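Local coordinates for Glyco_hydro_cc domain-containing protein (Cryptococcus neoformans, PDB 6UBC), which binds oligosaccharides, probably beta-1,3-glucan fragments, as a fungal member (subgroup VII) of glycoside hydrolase family GH128, at residues G220-Y223 against T228-G231; Y223-T228 against V368-C373; G271-D276 against N340-K345; T384-I389 against T430-T435; Y409-G414 against W421-N426. All blocks are in the same frame, centred on the assembly; numbering follows the deposited sequence.

Interaction 1. Residues G220-Y223 against T228-G231; sequences GWYY and TPSG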
# COMPACT_ATOMS: atom_id res chain seq x y z
N GLY A 220 -3.35 12.75 0.71
CA GLY A 220 -4.53 12.45 1.52
C GLY A 220 -4.25 11.62 2.76
O GLY A 220 -5.10 11.62 3.69
N TRP A 221 -3.12 10.90 2.78
CA TRP A 221 -2.92 9.78 3.71
C TRP A 221 -1.48 9.34 3.70
O TRP A 221 -0.72 9.70 2.72
CB TRP A 221 -3.83 8.61 3.35
CG TRP A 221 -3.56 7.97 2.01
CD1 TRP A 221 -3.82 8.53 0.78
CD2 TRP A 221 -2.86 6.76 1.74
NE1 TRP A 221 -3.39 7.72 -0.23
CE2 TRP A 221 -2.85 6.59 0.33
CE3 TRP A 221 -2.28 5.77 2.53
CZ2 TRP A 221 -2.25 5.49 -0.28
CZ3 TRP A 221 -1.75 4.65 1.92
CH2 TRP A 221 -1.74 4.52 0.54
N TYR A 222 -1.13 8.58 4.73
CA TYR A 222 0.23 8.07 4.90
C TYR A 222 0.24 6.90 5.85
O TYR A 222 -0.62 6.72 6.70
CB TYR A 222 1.11 9.19 5.43
CG TYR A 222 0.62 9.85 6.70
CD1 TYR A 222 -0.20 10.97 6.68
CD2 TYR A 222 1.03 9.39 7.92
CE1 TYR A 222 -0.63 11.55 7.86
CE2 TYR A 222 0.62 9.94 9.11
CZ TYR A 222 -0.23 11.04 9.09
OH TYR A 222 -0.64 11.62 10.26
N TYR A 223 1.29 6.10 5.70
CA TYR A 223 1.55 4.96 6.61
C TYR A 223 3.03 4.65 6.56
O TYR A 223 3.70 5.06 5.55
CB TYR A 223 0.71 3.76 6.20
CG TYR A 223 1.24 2.95 5.03
CD1 TYR A 223 1.25 3.43 3.72
CD2 TYR A 223 1.68 1.65 5.22
CE1 TYR A 223 1.73 2.67 2.67
CE2 TYR A 223 2.08 0.85 4.16
CZ TYR A 223 2.15 1.37 2.88
OH TYR A 223 2.58 0.61 1.81
N THR A 228 0.70 2.13 14.16
CA THR A 228 0.31 3.54 14.03
C THR A 228 1.49 4.28 13.44
O THR A 228 2.59 4.08 13.93
CB THR A 228 -0.10 4.12 15.40
OG1 THR A 228 -1.11 3.29 16.00
CG2 THR A 228 -0.56 5.55 15.27
N PRO A 229 1.34 5.18 12.45
CA PRO A 229 2.51 5.90 11.97
C PRO A 229 3.12 6.73 13.08
O PRO A 229 2.37 7.39 13.78
CB PRO A 229 1.95 6.75 10.83
CG PRO A 229 0.76 5.93 10.36
CD PRO A 229 0.13 5.46 11.65
N SER A 230 4.45 6.79 13.12
CA SER A 230 5.20 7.57 14.12
C SER A 230 5.19 9.04 13.70
O SER A 230 5.30 9.92 14.57
CB SER A 230 6.59 7.04 14.28
OG SER A 230 7.25 7.03 13.04
N GLY A 231 5.11 9.28 12.39
CA GLY A 231 5.10 10.62 11.80
C GLY A 231 3.68 11.15 11.78
O GLY A 231 2.75 10.43 12.12
O HOH W 1 0.04 10.67 12.51
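Tyr222 turns the edge of its ring to Pro229, with CE2 3.9 Å from Pro229 CB and the proline carbon lying near the ring plane. The ring gets there because CG sits between the backbone N and the carbonyl carbon (chi1 54°), which swings the phenol off the strand toward 228-231. The same CE2 also comes within 3.7 Å of Gly231 O, at an oblique angle to the ring. The two side chains, phenol and pyrrolidine, run at a slant to each other, and Pro229 CG points at the strand backbone, 4.0 Å from Tyr223 CA, so one proline ring packs on two successive strand residues. Strand 221-223 is the second of the eight parallel strands of a (beta/alpha)8 barrel, hydrogen-bonded between 204-207 and 237-241, and 228-231 belongs to the loop that leaves it. Ser230 N and Gly231 N are hydrogen-bonded to the carboxylates of Asp224 and Asp209. At the tip of Tyr222 a water lies in the ring plane, a short 2.5 Å from Tyr222 OH, and donates to Gly231 O at 2.7 Å. The phenol oxygen has a second, weak bond with Ala233 N.

Interaction 2. Residues Y223-T228 against V368-C373; sequences YDWNAT and VTEFAC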
# COMPACT_ATOMS: atom_id res chain seq x y z
N TYR A 223 1.29 6.10 5.70
CA TYR A 223 1.55 4.96 6.61
C TYR A 223 3.03 4.65 6.56
O TYR A 223 3.70 5.06 5.55
CB TYR A 223 0.71 3.76 6.20
CG TYR A 223 1.24 2.95 5.03
CD1 TYR A 223 1.25 3.43 3.72
CD2 TYR A 223 1.68 1.65 5.22
CE1 TYR A 223 1.73 2.67 2.67
CE2 TYR A 223 2.08 0.85 4.16
CZ TYR A 223 2.15 1.37 2.88
OH TYR A 223 2.58 0.61 1.81
N ASP A 224 3.49 3.88 7.54
CA ASP A 224 4.95 3.63 7.71
C ASP A 224 5.21 2.17 8.11
O ASP A 224 6.28 1.91 8.70
CB ASP A 224 5.56 4.64 8.68
CG ASP A 224 5.12 4.42 10.12
OD1 ASP A 224 4.25 3.57 10.36
OD2 ASP A 224 5.66 5.12 10.98
N TRP A 225 4.24 1.31 7.86
CA TRP A 225 4.28 -0.15 8.11
C TRP A 225 4.14 -0.46 9.60
O TRP A 225 3.97 -1.64 9.91
CB TRP A 225 5.52 -0.81 7.53
CG TRP A 225 5.63 -0.67 6.04
CD1 TRP A 225 4.92 -1.36 5.13
CD2 TRP A 225 6.45 0.25 5.30
NE1 TRP A 225 5.25 -1.00 3.86
CE2 TRP A 225 6.18 0.00 3.93
CE3 TRP A 225 7.39 1.21 5.65
CZ2 TRP A 225 6.79 0.70 2.92
CZ3 TRP A 225 8.04 1.89 4.63
CH2 TRP A 225 7.72 1.66 3.28
N ASN A 226 4.14 0.54 10.47
CA ASN A 226 3.91 0.31 11.93
C ASN A 226 2.40 0.24 12.23
O ASN A 226 1.52 0.67 11.39
CB ASN A 226 4.59 1.40 12.77
CG ASN A 226 6.09 1.39 12.58
OD1 ASN A 226 6.67 0.30 12.55
ND2 ASN A 226 6.70 2.56 12.41
N ALA A 227 2.06 -0.20 13.44
CA ALA A 227 0.65 -0.29 13.87
C ALA A 227 -0.01 1.09 13.73
O ALA A 227 -1.17 1.16 13.19
CB ALA A 227 0.57 -0.85 15.30
N THR A 228 0.70 2.13 14.16
CA THR A 228 0.31 3.54 14.03
C THR A 228 1.49 4.28 13.44
O THR A 228 2.59 4.08 13.93
CB THR A 228 -0.10 4.12 15.40
OG1 THR A 228 -1.11 3.29 16.00
CG2 THR A 228 -0.56 5.55 15.27
N VAL A 368 -3.33 1.24 -4.18
CA VAL A 368 -1.94 0.84 -4.53
C VAL A 368 -1.09 1.31 -3.36
O VAL A 368 -0.62 2.47 -3.36
CB VAL A 368 -1.48 1.37 -5.89
CG1 VAL A 368 -0.08 0.88 -6.26
CG2 VAL A 368 -2.41 0.93 -7.00
N THR A 369 -0.76 0.42 -2.43
CA THR A 369 -0.09 0.88 -1.18
C THR A 369 1.43 1.01 -1.42
O THR A 369 2.07 1.66 -0.61
CB THR A 369 -0.41 -0.01 0.02
OG1 THR A 369 0.09 -1.31 -0.27
CG2 THR A 369 -1.90 0.01 0.36
N GLU A 370 1.98 0.40 -2.48
CA GLU A 370 3.41 0.56 -2.84
C GLU A 370 3.47 0.50 -4.35
O GLU A 370 2.92 -0.47 -4.93
CB GLU A 370 4.28 -0.56 -2.27
CG GLU A 370 4.41 -0.57 -0.78
CD GLU A 370 5.15 -1.72 -0.17
OE1 GLU A 370 5.82 -2.49 -0.93
OE2 GLU A 370 5.04 -1.88 1.09
N PHE A 371 4.05 1.48 -5.01
CA PHE A 371 4.48 1.27 -6.40
C PHE A 371 5.93 1.68 -6.58
O PHE A 371 6.43 2.51 -5.82
CB PHE A 371 3.64 2.05 -7.40
CG PHE A 371 3.75 3.55 -7.40
CD1 PHE A 371 4.73 4.18 -8.14
CD2 PHE A 371 2.87 4.32 -6.64
CE1 PHE A 371 4.84 5.56 -8.10
CE2 PHE A 371 3.02 5.69 -6.57
CZ PHE A 371 3.99 6.30 -7.32
N ALA A 372 6.56 1.02 -7.54
CA ALA A 372 7.97 1.27 -7.90
C ALA A 372 8.22 0.90 -9.34
O ALA A 372 7.58 -0.01 -9.83
CB ALA A 372 8.89 0.55 -6.96
N CYS A 373 9.20 1.58 -9.96
CA CYS A 373 9.68 1.25 -11.32
C CYS A 373 10.58 0.02 -11.20
O CYS A 373 11.72 0.14 -10.68
CB CYS A 373 10.42 2.41 -11.93
SG CYS A 373 10.70 2.24 -13.72
O HOH W 2 1.94 -2.18 2.01
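Tyr223 and Trp225 both present ring edges to strand 366-375: Thr369 O lies in the plane of the phenol ring, and Glu370 OE2 in the plane of the indole. The two rings pack edge to face on one another, and both touch Met241 of a neighbouring barrel strand. Tyr223 OH donates to Thr369 O at 2.7 Å, coming in from well above the carbonyl plane. The Tyr223 side chain runs roughly perpendicular to those of Thr369 and Glu370, and its oxygen also touches Glu370 CG, 3.4 Å away. Glu370 places CG anti to its carbonyl carbon (chi1 -67°) and continues extended, which carries the carboxylate past the phenol to the indole. There Trp225 NE1 donates to Glu370 OE2 across 2.9 Å (N-H...O 152°), nearly head-on to the C-O bond, with the carboxylate turned 80° from the indole plane. A water is placed to donate to Tyr223 OH (2.9 Å) and Thr369 OG1 (3.1 Å), but has more acceptors in reach than protons; OG1 is also hydrogen-bonded to Asn340. In the same loop, Asp224 OD1 accepts from Asn226 N at 3.0 Å, an Asx turn. Glu370 stands on the seventh barrel strand, where clan GH-A hydrolases carry their nucleophile, a position consistent with a place in the active-site cleft. The phenol oxygen is a donor to Thr369 O and can accept from the water, while the indole N-H fixes one carboxylate oxygen of Glu370, which lies close to Glu273.

Interaction 3. Residues G271-D276 against N340-K345; sequences GFEEPD and NLHINK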
# COMPACT_ATOMS: atom_id res chain seq x y z
N GLY A 271 -3.72 -4.47 5.66
CA GLY A 271 -3.38 -5.85 5.99
C GLY A 271 -1.94 -6.20 5.65
O GLY A 271 -1.13 -5.33 5.24
N PHE A 272 -1.64 -7.48 5.76
CA PHE A 272 -0.25 -7.97 5.84
C PHE A 272 0.54 -7.57 4.60
O PHE A 272 0.04 -7.61 3.47
CB PHE A 272 -0.23 -9.48 6.01
CG PHE A 272 -1.26 -9.96 7.00
CD1 PHE A 272 -1.20 -9.57 8.31
CD2 PHE A 272 -2.32 -10.76 6.59
CE1 PHE A 272 -2.15 -10.00 9.23
CE2 PHE A 272 -3.26 -11.22 7.50
CZ PHE A 272 -3.16 -10.84 8.83
N GLU A 273 1.79 -7.25 4.88
CA GLU A 273 2.77 -6.94 3.83
C GLU A 273 3.22 -8.20 3.11
O GLU A 273 4.00 -8.95 3.71
CB GLU A 273 4.00 -6.29 4.47
CG GLU A 273 5.04 -5.87 3.45
CD GLU A 273 4.79 -4.54 2.78
OE1 GLU A 273 3.83 -3.82 3.19
OE2 GLU A 273 5.61 -4.26 1.84
N GLU A 274 2.81 -8.45 1.87
CA GLU A 274 3.40 -9.52 1.05
C GLU A 274 3.51 -10.82 1.84
O GLU A 274 4.58 -11.48 1.91
CB GLU A 274 4.72 -8.93 0.57
CG GLU A 274 4.52 -7.82 -0.43
CD GLU A 274 5.78 -7.16 -0.97
OE1 GLU A 274 6.89 -7.70 -0.60
OE2 GLU A 274 5.66 -6.17 -1.80
N PRO A 275 2.41 -11.35 2.41
CA PRO A 275 2.47 -12.64 3.07
C PRO A 275 2.83 -13.78 2.10
O PRO A 275 3.23 -14.89 2.59
CB PRO A 275 1.07 -12.79 3.71
CG PRO A 275 0.18 -11.95 2.79
CD PRO A 275 1.07 -10.76 2.43
N ASP A 276 2.65 -13.56 0.80
CA ASP A 276 2.91 -14.56 -0.26
C ASP A 276 4.41 -14.63 -0.58
O ASP A 276 4.78 -15.50 -1.41
CB ASP A 276 2.07 -14.28 -1.50
CG ASP A 276 2.25 -12.92 -2.10
OD1 ASP A 276 2.49 -11.94 -1.31
OD2 ASP A 276 2.16 -12.82 -3.36
N ASN A 340 -5.81 -4.39 -2.03
CA ASN A 340 -4.47 -3.80 -1.84
C ASN A 340 -3.55 -4.31 -2.92
O ASN A 340 -3.31 -5.56 -2.93
CB ASN A 340 -3.94 -4.22 -0.47
CG ASN A 340 -2.62 -3.60 -0.08
OD1 ASN A 340 -1.97 -2.97 -0.90
ND2 ASN A 340 -2.21 -3.81 1.19
N LEU A 341 -2.96 -3.43 -3.72
CA LEU A 341 -1.96 -3.82 -4.73
C LEU A 341 -0.58 -3.25 -4.37
O LEU A 341 -0.48 -2.08 -3.89
CB LEU A 341 -2.36 -3.28 -6.11
CG LEU A 341 -3.33 -4.15 -6.91
CD1 LEU A 341 -4.60 -4.43 -6.15
CD2 LEU A 341 -3.62 -3.51 -8.30
N HIS A 342 0.43 -4.01 -4.77
CA HIS A 342 1.84 -3.57 -4.92
C HIS A 342 2.10 -3.67 -6.41
O HIS A 342 1.95 -4.76 -6.99
CB HIS A 342 2.76 -4.49 -4.08
CG HIS A 342 2.71 -4.12 -2.64
ND1 HIS A 342 3.51 -4.72 -1.72
CD2 HIS A 342 1.93 -3.24 -2.00
CE1 HIS A 342 3.19 -4.23 -0.55
NE2 HIS A 342 2.21 -3.30 -0.66
N ILE A 343 2.48 -2.55 -7.02
CA ILE A 343 2.76 -2.54 -8.46
C ILE A 343 4.24 -2.28 -8.67
O ILE A 343 4.72 -1.18 -8.33
CB ILE A 343 1.86 -1.52 -9.15
CG1 ILE A 343 0.40 -1.91 -8.98
CG2 ILE A 343 2.18 -1.41 -10.63
CD1 ILE A 343 -0.57 -0.96 -9.68
N ASN A 344 4.92 -3.28 -9.21
CA ASN A 344 6.38 -3.19 -9.50
C ASN A 344 6.50 -3.53 -10.98
O ASN A 344 6.55 -4.72 -11.30
CB ASN A 344 7.18 -4.10 -8.57
CG ASN A 344 7.04 -3.60 -7.14
OD1 ASN A 344 7.53 -2.53 -6.84
ND2 ASN A 344 6.51 -4.43 -6.26
N LYS A 345 6.46 -2.48 -11.80
CA LYS A 345 6.37 -2.62 -13.26
C LYS A 345 7.22 -1.52 -13.88
O LYS A 345 7.60 -0.61 -13.17
CB LYS A 345 4.91 -2.53 -13.69
CG LYS A 345 4.02 -3.69 -13.24
CD LYS A 345 4.39 -5.07 -13.79
CE LYS A 345 3.30 -6.03 -13.41
NZ LYS A 345 3.55 -7.40 -13.89
O HOH W 3 0.28 -4.40 2.72
O HOH W 2 1.94 -2.18 2.01
O HOH W 4 6.15 -3.66 -3.44
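The contact probably lies in the cleft at the C-terminal ends of the barrel strands, where enzymes of clan GH-A bind sugar, and its centre is the imidazole of His342, which meets two consecutive glutamates with its edge. Glu274, extended beyond CG, delivers OE2 to His342 ND1 at 2.6 Å (N-H...O 158°). The donor is on the anti side of the carboxylate and the acceptor close to the ring plane, though the two planes stand 68° apart. Glu273 instead bends at chi2 (82°), so that its chain crosses the histidine at about a right angle and its OE2 comes to 3.4 Å from His342 CE1. Glu273, Glu274 and Pro275 follow the fourth strand of the (beta/alpha)8 barrel, where many clan GH-A enzymes carry an acid/base glutamate, often followed by proline; His342 is on the sixth strand. One water lies 2.9 Å from His342 NE2, in the ring plane, and is 2.8 Å from Glu273 OE1, to which it can donate. Another donates to Glu274 OE2 (3.0 Å) and accepts from Asn344 ND2 (2.9 Å). A third water lies 3.0 Å from Gly271 O, to which it can donate, and accepts weakly from Asn340 ND2, whose amide is held by Thr369 and Ser310. The other oxygen of Glu274, OE1, is hydrogen-bonded to Ser282 OG.

Interaction 4. Residues T384-I389 against T430-T435; sequences TDQSEI and TESGQT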
# COMPACT_ATOMS: atom_id res chain seq x y z
N THR A 384 16.98 1.85 -12.82
CA THR A 384 18.16 2.64 -12.33
C THR A 384 18.33 3.93 -13.14
O THR A 384 19.06 4.84 -12.69
CB THR A 384 19.44 1.78 -12.37
OG1 THR A 384 19.50 1.27 -13.70
CG2 THR A 384 19.47 0.62 -11.37
N ASP A 385 17.69 4.03 -14.30
CA ASP A 385 17.83 5.17 -15.22
C ASP A 385 16.89 6.29 -14.74
O ASP A 385 15.69 6.09 -14.74
CB ASP A 385 17.54 4.81 -16.67
CG ASP A 385 17.81 5.97 -17.60
OD1 ASP A 385 16.92 6.85 -17.75
OD2 ASP A 385 18.98 6.05 -18.03
N GLN A 386 17.46 7.40 -14.32
CA GLN A 386 16.65 8.49 -13.71
C GLN A 386 15.59 8.99 -14.71
O GLN A 386 14.47 9.28 -14.27
CB GLN A 386 17.53 9.67 -13.27
CG GLN A 386 16.76 10.75 -12.53
CD GLN A 386 16.17 10.24 -11.24
OE1 GLN A 386 16.90 9.70 -10.41
NE2 GLN A 386 14.85 10.36 -11.06
N SER A 387 15.97 9.14 -15.98
CA SER A 387 15.07 9.66 -17.03
C SER A 387 13.86 8.71 -17.19
O SER A 387 12.66 9.12 -17.13
CB SER A 387 15.85 9.79 -18.29
OG SER A 387 14.98 10.40 -19.19
N GLU A 388 14.12 7.42 -17.25
CA GLU A 388 13.02 6.43 -17.34
C GLU A 388 12.20 6.48 -16.06
O GLU A 388 10.95 6.35 -16.17
CB GLU A 388 13.64 5.03 -17.50
CG GLU A 388 12.67 3.86 -17.53
CD GLU A 388 13.30 2.45 -17.43
OE1 GLU A 388 14.54 2.37 -17.17
OE2 GLU A 388 12.57 1.42 -17.61
N ILE A 389 12.84 6.61 -14.88
CA ILE A 389 12.11 6.72 -13.58
C ILE A 389 11.17 7.91 -13.60
O ILE A 389 10.05 7.74 -13.17
CB ILE A 389 13.09 6.77 -12.39
CG1 ILE A 389 13.63 5.35 -12.16
CG2 ILE A 389 12.49 7.35 -11.15
CD1 ILE A 389 14.91 5.27 -11.33
N THR A 430 15.04 13.95 -3.16
CA THR A 430 15.81 13.56 -4.33
C THR A 430 15.09 14.00 -5.59
O THR A 430 13.90 14.39 -5.53
CB THR A 430 16.04 12.05 -4.39
OG1 THR A 430 14.75 11.46 -4.63
CG2 THR A 430 16.68 11.53 -3.12
N GLU A 431 15.74 13.86 -6.74
CA GLU A 431 15.06 14.14 -8.02
C GLU A 431 13.78 13.27 -8.11
O GLU A 431 12.69 13.73 -8.58
CB GLU A 431 16.02 13.85 -9.17
CG GLU A 431 15.35 14.05 -10.52
CD GLU A 431 16.30 14.10 -11.69
OE1 GLU A 431 17.53 14.05 -11.49
OE2 GLU A 431 15.81 14.17 -12.81
N SER A 432 13.88 11.97 -7.83
CA SER A 432 12.69 11.10 -7.91
C SER A 432 11.61 11.60 -6.96
O SER A 432 10.42 11.64 -7.39
CB SER A 432 12.98 9.63 -7.67
OG SER A 432 13.83 9.13 -8.68
N GLY A 433 11.96 11.92 -5.72
CA GLY A 433 11.02 12.50 -4.74
C GLY A 433 10.32 13.74 -5.29
O GLY A 433 9.05 13.90 -5.15
N GLN A 434 11.11 14.63 -5.89
CA GLN A 434 10.58 15.88 -6.50
C GLN A 434 9.67 15.57 -7.69
O GLN A 434 8.70 16.28 -7.85
CB GLN A 434 11.76 16.74 -6.94
CG GLN A 434 12.57 17.22 -5.78
CD GLN A 434 13.77 18.02 -6.22
OE1 GLN A 434 13.68 18.82 -7.18
NE2 GLN A 434 14.84 17.88 -5.44
N THR A 435 9.98 14.56 -8.50
CA THR A 435 9.13 14.23 -9.66
C THR A 435 7.77 13.78 -9.09
O THR A 435 6.73 14.18 -9.61
CB THR A 435 9.69 13.12 -10.55
OG1 THR A 435 10.93 13.59 -11.08
CG2 THR A 435 8.73 12.77 -11.67
O HOH W 5 16.56 10.55 -7.69
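Gln386 stacks its amide on the carboxylate of Glu431, the planes 24° apart, where the first turns of helices 386-402 and 431-441 meet on the outside of the (beta/alpha)8 barrel. These are its last two helices, and each is capped at its start: Glu388 N donates to the anti lone pair of Asp385 OD1 at 2.9 Å, and Gly433 N donates to Thr430 OG1 at 3.0 Å. Both are N-cap bonds. The stacked side chains run at an angle to one another, and Gln386 CG lies 3.5 Å from Glu431 CD. Gln386 departs from the helix with CG anti to the backbone N (chi1 -175°) and then bends at chi2, which brings its amide group to the start of the other helix. From there Gln386 NE2 donates to Ser432 OG at 2.9 Å in an almost straight bond (170°), the oxygen lying in the amide plane. Ser432 OG thus accepts from the glutamine, and it donates to Glu420 O in the loop after strand 406-411. Asn390, one turn on from Gln386, ties both side chains: its ND2 bonds Glu431 OE2, and its OD1 accepts from Gln386 NE2. Ile389, one turn on from Asp385, directs CG2 at Ser432, 3.3 Å from OG. A water bridges the amide to the helix start, able to donate to Gln386 OE1 at 2.9 Å and accepting from Ser432 N at 3.0 Å.

Interaction 5. Residues Y409-G414 against W421-N426; sequences YAYSTG and WDMISN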
# COMPACT_ATOMS: atom_id res chain seq x y z
N TYR A 409 -3.14 5.80 -3.90
CA TYR A 409 -1.83 5.21 -4.27
C TYR A 409 -0.75 5.90 -3.45
O TYR A 409 -0.87 7.08 -2.98
CB TYR A 409 -1.61 5.37 -5.77
CG TYR A 409 -1.65 6.81 -6.22
CD1 TYR A 409 -0.51 7.61 -6.18
CD2 TYR A 409 -2.80 7.40 -6.70
CE1 TYR A 409 -0.51 8.93 -6.57
CE2 TYR A 409 -2.82 8.73 -7.12
CZ TYR A 409 -1.67 9.51 -7.05
OH TYR A 409 -1.64 10.81 -7.47
N ALA A 410 0.33 5.14 -3.27
CA ALA A 410 1.52 5.60 -2.52
C ALA A 410 2.80 5.13 -3.19
O ALA A 410 3.02 3.90 -3.39
CB ALA A 410 1.44 5.11 -1.09
N TYR A 411 3.70 6.09 -3.35
CA TYR A 411 5.11 5.85 -3.72
C TYR A 411 5.78 4.92 -2.72
O TYR A 411 5.75 5.16 -1.48
CB TYR A 411 5.77 7.20 -3.81
CG TYR A 411 7.12 7.25 -4.46
CD1 TYR A 411 8.26 6.80 -3.78
CD2 TYR A 411 7.28 7.73 -5.73
CE1 TYR A 411 9.51 6.90 -4.36
CE2 TYR A 411 8.52 7.86 -6.31
CZ TYR A 411 9.64 7.41 -5.65
OH TYR A 411 10.86 7.55 -6.22
N SER A 412 6.44 3.85 -3.21
CA SER A 412 7.10 2.89 -2.32
C SER A 412 8.41 3.49 -1.83
O SER A 412 9.22 3.88 -2.69
CB SER A 412 7.35 1.60 -3.02
OG SER A 412 7.99 0.72 -2.13
N THR A 413 8.69 3.47 -0.50
CA THR A 413 10.06 3.78 0.01
C THR A 413 10.63 2.51 0.66
O THR A 413 11.42 2.59 1.57
CB THR A 413 10.01 5.01 0.94
OG1 THR A 413 9.24 4.67 2.10
CG2 THR A 413 9.51 6.25 0.24
N GLY A 414 10.17 1.38 0.23
CA GLY A 414 10.55 0.07 0.77
C GLY A 414 11.98 -0.30 0.40
O GLY A 414 12.65 0.39 -0.40
N TRP A 421 15.62 5.37 -7.14
CA TRP A 421 14.21 5.36 -6.69
C TRP A 421 14.08 6.02 -5.30
O TRP A 421 12.99 6.56 -4.97
CB TRP A 421 13.69 3.91 -6.72
CG TRP A 421 12.21 3.87 -6.45
CD1 TRP A 421 11.60 3.74 -5.26
CD2 TRP A 421 11.18 4.29 -7.37
NE1 TRP A 421 10.24 3.87 -5.38
CE2 TRP A 421 9.96 4.22 -6.68
CE3 TRP A 421 11.16 4.61 -8.73
CZ2 TRP A 421 8.74 4.59 -7.25
CZ3 TRP A 421 9.95 4.94 -9.32
CH2 TRP A 421 8.74 4.91 -8.59
N ASP A 422 15.14 6.07 -4.48
CA ASP A 422 15.02 6.67 -3.12
C ASP A 422 14.34 8.04 -3.23
O ASP A 422 14.74 8.84 -4.09
CB ASP A 422 16.38 6.83 -2.42
CG ASP A 422 17.07 5.58 -1.89
OD1 ASP A 422 16.41 4.57 -1.76
OD2 ASP A 422 18.29 5.66 -1.68
N MET A 423 13.30 8.28 -2.41
CA MET A 423 12.62 9.59 -2.35
C MET A 423 13.46 10.56 -1.51
O MET A 423 13.40 11.76 -1.79
CB MET A 423 11.22 9.41 -1.76
CG MET A 423 10.47 10.74 -1.51
SD MET A 423 8.71 10.25 -1.21
CE MET A 423 8.12 10.22 -2.89
N ILE A 424 14.09 10.05 -0.44
CA ILE A 424 14.89 10.84 0.54
C ILE A 424 16.32 10.31 0.56
O ILE A 424 16.53 9.07 0.55
CB ILE A 424 14.25 10.82 1.94
CG1 ILE A 424 12.76 11.22 1.97
CG2 ILE A 424 15.08 11.70 2.89
CD1 ILE A 424 12.48 12.67 1.60
N SER A 425 17.30 11.20 0.57
CA SER A 425 18.72 10.83 0.63
C SER A 425 19.47 11.89 1.45
O SER A 425 19.34 13.10 1.17
CB SER A 425 19.24 10.68 -0.73
OG SER A 425 20.60 10.30 -0.66
N ASN A 426 20.07 11.46 2.56
CA ASN A 426 20.75 12.39 3.52
C ASN A 426 19.80 13.56 3.87
O ASN A 426 20.26 14.69 3.82
CB ASN A 426 22.10 12.85 2.97
CG ASN A 426 23.05 11.69 2.75
OD1 ASN A 426 23.67 11.60 1.70
ND2 ASN A 426 23.14 10.77 3.70
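Tyr411 can be followed outward from CB, which already touches Met423 CE at 3.9 Å. CG stands anti to the backbone N (chi1 -167°), sending the ring between Trp421 on one face and Met423 on the other. CG itself lies 3.5 Å from Met423 CE, a methyl set over the ring toward its rim, a CH-pi contact; the sulfur behind it is oblique to the ring and makes the pair Met-aromatic. On the opposite face the indole forms an offset stack, its six-membered ring 4.3 Å from the phenol ring between centroids and the planes only 8° apart. Along one side, CE1 reaches Trp421 NE1 at 3.3 Å; across it, CE2 and CZ lie over CZ2, and CZ also over CE2. The tip, OH, lies over the centre of the indole and donates to Trp421 O at 2.7 Å, in the carbonyl plane and on a lone pair. The two side chains come from opposite directions, which lays the phenol oxygen over the indole. Trp421 both stacks on the ring and accepts from its OH. The indole is held in turn by the chain running on from Tyr411: NE1 donates to Ser412 O at 2.9 Å (145°), the oxygen lying at the ring edge. Thr413 CG2 packs on Met423 CB, 4.1 Å away. Tyr411 faces outward to helices 386-402 and 431-441, and the arrangement closes the loop that follows the eighth and last strand of the (beta/alpha)8 barrel.

How the interactions relate
Interactions 1 and 2 share Tyr223 and Thr228, their centres 9 Å apart, and Pro229 CA packs on Asp224 OD1 at 3.3 Å. Interactions 2 and 3, also 9 Å apart, together make up the probable sugar-binding centre: Glu370 OE2 and Glu273 OE2 come within 2.6 Å, and Thr369 OG1 lies 2.7 Å from Asn340 OD1, while one water serves both contacts. Interaction 5 adjoins interaction 2 through neighbouring strands 406-411 and 366-375, with Val368 O and Ala410 N 2.8 Å apart. The centre of interaction 4 lies about 20 Å from that of the chain, on the barrel's outside, and it meets interaction 5 where Thr430 OG1 is 2.7 Å from Asp422 O.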